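Long-range contact in tautomerase (Advenella mimigardefordensis DPN7, PDB 6VVW), which belongs to the tautomerase superfamily and forms a trimer of subunits, each built from two beta-alpha-beta units: residues T18-N23 with I41-I46. Numbering follows the deposited sequence.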
loop_
_atom_site.group_PDB
_atom_site.type_symbol
_atom_site.label_atom_id
_atom_site.label_comp_id
_atom_site.label_asym_id
_atom_site.label_seq_id
_atom_site.Cartn_x
_atom_site.Cartn_y
_atom_site.Cartn_z
ATOM N N THR A 18 9.926 -9.639 -15.105
ATOM C CA THR A 18 8.928 -10.524 -15.684
ATOM C C THR A 18 8.964 -11.903 -15.041
ATOM O O THR A 18 7.996 -12.316 -14.389
ATOM C CB THR A 18 9.133 -10.651 -17.200
ATOM O OG1 THR A 18 8.591 -9.492 -17.834
ATOM C CG2 THR A 18 8.434 -11.875 -17.753
ATOM N N ALA A 19 10.070 -12.629 -15.190
ATOM C CA ALA A 19 10.145 -13.958 -14.607
ATOM C C ALA A 19 9.921 -13.912 -13.105
ATOM O O ALA A 19 9.335 -14.841 -12.536
ATOM C CB ALA A 19 11.485 -14.593 -14.935
ATOM N N PHE A 20 10.346 -12.829 -12.451
ATOM C CA PHE A 20 10.081 -12.695 -11.027
ATOM C C PHE A 20 8.593 -12.770 -10.747
ATOM O O PHE A 20 8.156 -13.451 -9.819
ATOM C CB PHE A 20 10.643 -11.384 -10.508
ATOM C CG PHE A 20 9.859 -10.809 -9.365
ATOM C CD1 PHE A 20 10.175 -11.139 -8.065
ATOM C CD2 PHE A 20 8.823 -9.924 -9.593
ATOM C CE1 PHE A 20 9.479 -10.611 -7.020
ATOM C CE2 PHE A 20 8.116 -9.403 -8.557
ATOM C CZ PHE A 20 8.450 -9.750 -7.260
ATOM N N LEU A 21 7.793 -12.064 -11.527
ATOM C CA LEU A 21 6.369 -12.148 -11.287
ATOM C C LEU A 21 5.855 -13.517 -11.662
ATOM O O LEU A 21 4.844 -13.974 -11.116
ATOM C CB LEU A 21 5.616 -11.073 -12.062
ATOM C CG LEU A 21 5.929 -9.575 -12.108
ATOM C CD1 LEU A 21 5.475 -9.015 -13.472
ATOM C CD2 LEU A 21 5.289 -8.787 -10.965
ATOM N N GLN A 22 6.555 -14.208 -12.556
ATOM C CA GLN A 22 6.025 -15.475 -13.039
ATOM C C GLN A 22 6.196 -16.573 -12.001
ATOM O O GLN A 22 5.253 -17.318 -11.701
ATOM C CB GLN A 22 6.696 -15.843 -14.360
ATOM C CG GLN A 22 6.400 -14.817 -15.474
ATOM C CD GLN A 22 6.168 -15.451 -16.835
ATOM O OE1 GLN A 22 7.093 -15.972 -17.456
ATOM N NE2 GLN A 22 4.925 -15.413 -17.302
ATOM N N ASN A 23 7.385 -16.689 -11.439
ATOM C CA ASN A 23 7.546 -17.630 -10.351
ATOM C C ASN A 23 7.086 -17.051 -9.026
ATOM O O ASN A 23 7.033 -17.771 -8.035
ATOM C CB ASN A 23 9.003 -18.068 -10.266
ATOM C CG ASN A 23 9.667 -18.129 -11.627
ATOM O OD1 ASN A 23 9.090 -18.633 -12.579
ATOM N ND2 ASN A 23 10.880 -17.612 -11.721
ATOM N N ILE A 41 -0.189 -10.044 -8.791
ATOM C CA ILE A 41 1.058 -9.461 -8.315
ATOM C C ILE A 41 1.330 -8.236 -9.150
ATOM O O ILE A 41 1.213 -8.282 -10.377
ATOM C CB ILE A 41 2.238 -10.441 -8.421
ATOM C CG1 ILE A 41 2.051 -11.602 -7.454
ATOM C CG2 ILE A 41 3.521 -9.719 -8.119
ATOM C CD1 ILE A 41 2.809 -12.841 -7.822
ATOM N N SER A 42 1.701 -7.144 -8.502
ATOM C CA SER A 42 1.981 -5.896 -9.195
ATOM C C SER A 42 3.366 -5.413 -8.805
ATOM O O SER A 42 3.658 -5.278 -7.616
ATOM C CB SER A 42 0.942 -4.848 -8.836
ATOM O OG SER A 42 1.385 -4.052 -7.752
ATOM N N LEU A 43 4.210 -5.117 -9.789
ATOM C CA LEU A 43 5.531 -4.579 -9.501
ATOM C C LEU A 43 5.598 -3.096 -9.844
ATOM O O LEU A 43 5.136 -2.681 -10.912
ATOM C CB LEU A 43 6.613 -5.341 -10.270
ATOM C CG LEU A 43 8.018 -4.865 -9.911
ATOM C CD1 LEU A 43 8.137 -5.024 -8.431
ATOM C CD2 LEU A 43 9.073 -5.696 -10.570
ATOM N N HIS A 44 6.209 -2.306 -8.945
ATOM C CA HIS A 44 6.278 -0.845 -9.066
ATOM C C HIS A 44 7.678 -0.391 -8.669
ATOM O O HIS A 44 7.933 -0.139 -7.489
ATOM C CB HIS A 44 5.216 -0.204 -8.190
ATOM C CG HIS A 44 5.463 1.237 -7.856
ATOM N ND1 HIS A 44 6.060 2.124 -8.730
ATOM C CD2 HIS A 44 5.163 1.953 -6.744
ATOM C CE1 HIS A 44 6.119 3.320 -8.170
ATOM N NE2 HIS A 44 5.592 3.241 -6.962
ATOM N N GLU A 45 8.571 -0.263 -9.651
ATOM C CA GLU A 45 9.957 0.049 -9.337
ATOM C C GLU A 45 10.095 1.470 -8.818
ATOM O O GLU A 45 9.324 2.365 -9.156
ATOM C CB GLU A 45 10.867 -0.108 -10.545
ATOM C CG GLU A 45 10.378 -1.026 -11.637
ATOM C CD GLU A 45 11.357 -1.064 -12.795
ATOM O OE1 GLU A 45 12.556 -0.831 -12.552
ATOM O OE2 GLU A 45 10.938 -1.349 -13.935
ATOM N N ILE A 46 11.127 1.674 -8.014
ATOM C CA ILE A 46 11.307 2.887 -7.238
ATOM C C ILE A 46 12.691 3.430 -7.540
ATOM O O ILE A 46 13.673 2.681 -7.527
ATOM C CB ILE A 46 11.151 2.622 -5.731
ATOM C CG1 ILE A 46 9.726 2.183 -5.407
ATOM C CG2 ILE A 46 11.486 3.857 -4.956
ATOM C CD1 ILE A 46 9.326 2.512 -4.012
#
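L21 is the centre of this contact between helix 16-30 and strand 40-43. Its CG lies beside the backbone N (chi1 -50°), anti to the carbonyl carbon, and the branch reaches from the helix to the strand. Methyl CD2 does the touching. It presses on CG2 of I41 at 3.5 Å, a close contact for two methyl carbons. It also meets CB of L43, at 3.8 Å. The same methyl therefore bridges two side chains, two residues apart, that lie on one face of the strand.

The L21 and I41 side chains run past one another, pointing opposite ways. I41 holds CG2 anti to its backbone N, and its other branch runs alongside the helix: CD1 comes 4.0 Å from O of L21. The I41 side chain also packs on A24, T25 and I28. The side chains of L21 and L43 meet at a slant. L43 has CG anti to the backbone N (chi1 -176°), and its CD2 comes 4.3 Å from CE2 of F20, oblique to the ring. F20 also touches L92 of helix 74-92, so the two helices meet beside this patch.

No hydrogen bond joins the two segments; the touching side chains are apolar and buried. S42 sits between I41 and L43 with its side chain pointing away from the helix. Its OG is hydrogen-bonded to OE1 of Q7 of the second subunit, and I41 and S42 pair antiparallel with a strand of that chain. L21 packs on I52 of the same subunit.

The axes of the short segments approach to 9.3 Å at 159°, so helix and strand run nearly antiparallel. Strand 40-43 lies parallel to strand 3-8 in the sheet. This is helix-on-sheet packing within a beta-alpha-beta unit, as in the tautomerase fold.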